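Local coordinates for Sn-glycerol-3-phosphate ABC transporter substrate-binding protein UspB (Mycobacterium tuberculosis, PDB 4MFI) that binds glycerophosphocholine as the substrate-binding subunit of an ABC transporter, probably handing it on to the membrane importer, at residues V113-L117 / D118-G122; E400-L404 / R405-V409. One frame throughout, in Å; residues are numbered along the deposited sequence. Where two conformers were deposited one is given.

Contact 1 of 2, residues V113-L117 / D118-G122; sequences VLTAL and DDLFG
With chi1 -62° in Leu117 and -77° in Phe121, each CG lies beside its own backbone N, and the two side chains meet, the phenyl ring swinging back toward the start of helix 118-124, against Leu117. Leu117 CB then sits over a face of the ring, 3.9 Å from the Phe121 centroid, in a CH-pi contact. Further along the same side chain, Leu117 CD1 reaches the outer end of the ring at CZ, 3.9 Å away, while the carbonyl oxygen of Leu117 lies over the same face but nearer the rim at CG. That oxygen also accepts the first helical hydrogen bond, from Phe121 N at 2.8 Å and a nearly straight 162°, which holds the Phe121 backbone next to Leu117. Two waters serve the amides of the opening turn. One bridges Ala116 O (2.6 Å) to Leu120 N (2.9 Å); the other joins the same Ala116 O, more loosely, to Asp119 N at 3.0 Å. On another flank, the Thr115 methyl CG2 meets Leu120 CD1 at 4.0 Å, the two side chains crossing at about a right angle. The Thr115 hydroxyl bonds to Ile311 O, and Asp118 OD1 accepts from His145 N. Leu120 and Phe121 continue onto Leu324 of helix 317-330. Here a helix N-terminus has waters linking the Ala116 carbonyl to first-turn amides, and backbone bonds of Thr115 to Ile311 and Leu117 to His145 set the segment beside strand 144-160 of a periplasmic-binding-protein fold.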
# COMPACT_ATOMS: atom_id res chain seq x y z
N VAL A 113 9.92 15.36 13.48
CA VAL A 113 9.91 16.38 12.44
C VAL A 113 8.58 16.53 11.68
O VAL A 113 8.49 17.32 10.74
CB VAL A 113 11.06 16.20 11.42
CG1 VAL A 113 12.40 16.16 12.14
CG2 VAL A 113 10.85 14.95 10.57
N LEU A 114 7.55 15.78 12.09
CA LEU A 114 6.22 15.92 11.52
C LEU A 114 5.20 16.45 12.53
O LEU A 114 5.29 16.17 13.73
CB LEU A 114 5.72 14.59 10.96
CG LEU A 114 6.54 13.91 9.87
CD1 LEU A 114 5.81 12.64 9.43
CD2 LEU A 114 6.77 14.83 8.69
N THR A 115 4.21 17.18 12.03
CA THR A 115 3.14 17.69 12.88
C THR A 115 2.09 16.62 13.15
O THR A 115 1.60 15.98 12.22
CB THR A 115 2.43 18.87 12.18
OG1 THR A 115 3.40 19.88 11.84
CG2 THR A 115 1.36 19.48 13.08
N ALA A 116 1.76 16.41 14.42
CA ALA A 116 0.59 15.60 14.77
C ALA A 116 -0.64 16.42 14.39
O ALA A 116 -0.79 17.57 14.81
CB ALA A 116 0.58 15.27 16.26
N LEU A 117 -1.52 15.82 13.59
CA LEU A 117 -2.55 16.57 12.87
C LEU A 117 -3.90 16.71 13.57
O LEU A 117 -4.75 17.47 13.11
CB LEU A 117 -2.80 15.94 11.49
CG LEU A 117 -1.60 15.93 10.55
CD1 LEU A 117 -1.94 15.22 9.25
CD2 LEU A 117 -1.13 17.35 10.28
N ASP A 118 -4.11 15.99 14.66
CA ASP A 118 -5.45 15.88 15.23
C ASP A 118 -6.09 17.20 15.67
O ASP A 118 -7.27 17.44 15.41
CB ASP A 118 -5.44 14.88 16.38
CG ASP A 118 -4.86 13.56 15.96
OD1 ASP A 118 -3.61 13.46 15.90
OD2 ASP A 118 -5.64 12.62 15.66
N ASP A 119 -5.31 18.05 16.33
CA ASP A 119 -5.83 19.35 16.74
C ASP A 119 -6.20 20.18 15.52
O ASP A 119 -7.27 20.80 15.49
CB ASP A 119 -4.81 20.09 17.61
CG ASP A 119 -4.72 19.54 19.01
OD1 ASP A 119 -5.61 18.75 19.39
OD2 ASP A 119 -3.77 19.90 19.74
N LEU A 120 -5.33 20.19 14.52
CA LEU A 120 -5.61 20.90 13.27
C LEU A 120 -6.83 20.35 12.53
O LEU A 120 -7.61 21.13 11.98
CB LEU A 120 -4.37 20.92 12.36
CG LEU A 120 -3.23 21.86 12.76
CD1 LEU A 120 -1.94 21.50 12.03
CD2 LEU A 120 -3.61 23.29 12.47
N PHE A 121 -7.00 19.03 12.52
CA PHE A 121 -8.20 18.41 11.94
C PHE A 121 -9.45 19.07 12.53
O PHE A 121 -10.37 19.44 11.80
CB PHE A 121 -8.27 16.91 12.28
CG PHE A 121 -7.35 16.03 11.47
CD1 PHE A 121 -6.79 16.45 10.27
CD2 PHE A 121 -7.08 14.73 11.91
CE1 PHE A 121 -5.97 15.60 9.53
CE2 PHE A 121 -6.27 13.88 11.18
CZ PHE A 121 -5.71 14.32 9.99
N GLY A 122 -9.47 19.21 13.85
CA GLY A 122 -10.64 19.73 14.53
C GLY A 122 -10.80 21.23 14.37
O GLY A 122 -11.91 21.74 14.44
O HOH W 1 -2.56 19.46 15.06
O HOH W 2 -2.58 17.35 17.49

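Contact 2 of 2, residues E400-L404 / R405-V409; sequences ESIGL and RGADV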
# COMPACT_ATOMS: atom_id res chain seq x y z
N GLU A 400 12.03 -14.32 -0.44
CA GLU A 400 12.57 -14.62 -1.76
C GLU A 400 13.55 -15.80 -1.70
O GLU A 400 13.61 -16.60 -2.63
CB GLU A 400 13.22 -13.39 -2.40
CG GLU A 400 13.45 -13.56 -3.90
CD GLU A 400 14.20 -12.40 -4.51
OE1 GLU A 400 15.41 -12.25 -4.21
OE2 GLU A 400 13.60 -11.64 -5.30
N SER A 401 14.31 -15.90 -0.61
CA SER A 401 15.23 -17.03 -0.42
C SER A 401 14.47 -18.35 -0.27
O SER A 401 14.86 -19.37 -0.83
CB SER A 401 16.09 -16.78 0.82
OG SER A 401 17.00 -17.84 1.03
N ILE A 402 13.37 -18.32 0.49
CA ILE A 402 12.49 -19.47 0.62
C ILE A 402 11.93 -19.84 -0.75
O ILE A 402 11.93 -21.02 -1.15
CB ILE A 402 11.36 -19.19 1.63
CG1 ILE A 402 11.93 -19.06 3.04
CG2 ILE A 402 10.30 -20.28 1.60
CD1 ILE A 402 10.99 -18.36 4.02
N GLY A 403 11.49 -18.83 -1.50
CA GLY A 403 10.90 -19.05 -2.81
C GLY A 403 11.85 -19.51 -3.90
O GLY A 403 11.57 -20.49 -4.60
N LEU A 404 12.98 -18.82 -4.06
CA LEU A 404 13.92 -19.15 -5.14
C LEU A 404 14.84 -20.31 -4.83
O LEU A 404 15.23 -21.05 -5.73
CB LEU A 404 14.77 -17.93 -5.51
CG LEU A 404 14.06 -16.76 -6.17
CD1 LEU A 404 15.04 -15.63 -6.40
CD2 LEU A 404 13.43 -17.19 -7.48
N ARG A 405 15.23 -20.45 -3.56
CA ARG A 405 16.26 -21.42 -3.20
C ARG A 405 15.76 -22.53 -2.29
O ARG A 405 16.52 -23.40 -1.88
CB ARG A 405 17.45 -20.70 -2.55
CG ARG A 405 18.15 -19.75 -3.51
CD ARG A 405 19.46 -19.25 -2.93
NE ARG A 405 19.35 -17.92 -2.33
CZ ARG A 405 19.13 -17.70 -1.04
NH1 ARG A 405 19.00 -18.71 -0.19
NH2 ARG A 405 19.05 -16.45 -0.59
N GLY A 406 14.46 -22.49 -1.97
CA GLY A 406 13.88 -23.50 -1.12
C GLY A 406 14.42 -23.49 0.30
O GLY A 406 14.42 -24.52 0.97
N ALA A 407 14.87 -22.33 0.76
CA ALA A 407 15.36 -22.22 2.13
C ALA A 407 14.29 -22.67 3.13
O ALA A 407 13.08 -22.54 2.87
CB ALA A 407 15.80 -20.79 2.43
N ASP A 408 14.74 -23.20 4.25
CA ASP A 408 13.86 -23.68 5.30
C ASP A 408 13.14 -22.50 5.95
O ASP A 408 13.77 -21.50 6.29
CB ASP A 408 14.68 -24.43 6.34
CG ASP A 408 13.83 -25.02 7.45
OD1 ASP A 408 13.27 -26.12 7.24
OD2 ASP A 408 13.73 -24.40 8.53
N VAL A 409 11.82 -22.62 6.14
CA VAL A 409 11.05 -21.53 6.73
C VAL A 409 11.46 -21.22 8.17
O VAL A 409 11.67 -20.06 8.51
CB VAL A 409 9.53 -21.81 6.66
CG1 VAL A 409 8.75 -20.74 7.41
CG2 VAL A 409 9.07 -21.87 5.21
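Ser401 and Arg405 are joined first through the backbone. Arg405 N donates to Ser401 O at 3.0 Å, approaching from above the carbonyl plane, and Ala407 N adds a weak bond to the same oxygen at 3.4 Å. A second weak bond, from Gly406 N to Ile402 O at 3.0 Å, is strongly bent. Gly406 has positive phi, and its CA also makes a CA-H...O contact with Ile402 O; here the chain leaves the helix, a C-terminus ended by a glycine of positive phi. The arginine side chain, bent at chi3 (-98°), folds back along the last turn, bringing one face of its guanidinium over Ser401 CA. The apolar contacts come from Ile402: Ile402 CG1 approaches Ala407 CB at 4.3 Å, and Ile402 CG2 meets Val409 CG2 at 4.1 Å, the side chains of Ile402 and Val409 meeting at a slant. Ile402 O also accepts from His246 NE2, and Gly406 O from Arg242 NH2, both outside the turn. Asp408 caps the next helix through OD2 to Lys411 N. The turn thus joins the end of helix 391-405 to the start of helix 409-427, with Ile402 and Val409 packed against helix 232-245.

Contact 1 and contact 2 lie on opposite sides of the chain's centre, about 43 Å apart between centres and about 29 Å between nearest atoms. They come in series along the chain and share no helix or strand. Residues 113-122 lead into helix 118-124 beside strand 144-160 of the eight-stranded mixed sheet, with helix 317-330 alongside. Residues 400-409 link two late helices, 391-405 and 409-427, which rest here on helix 232-245. Contact 1 starts a helix; contact 2 ends one and leads into the next. Each joins neighbouring secondary structure locally, in a distant part of the solute-binding-protein fold from the other.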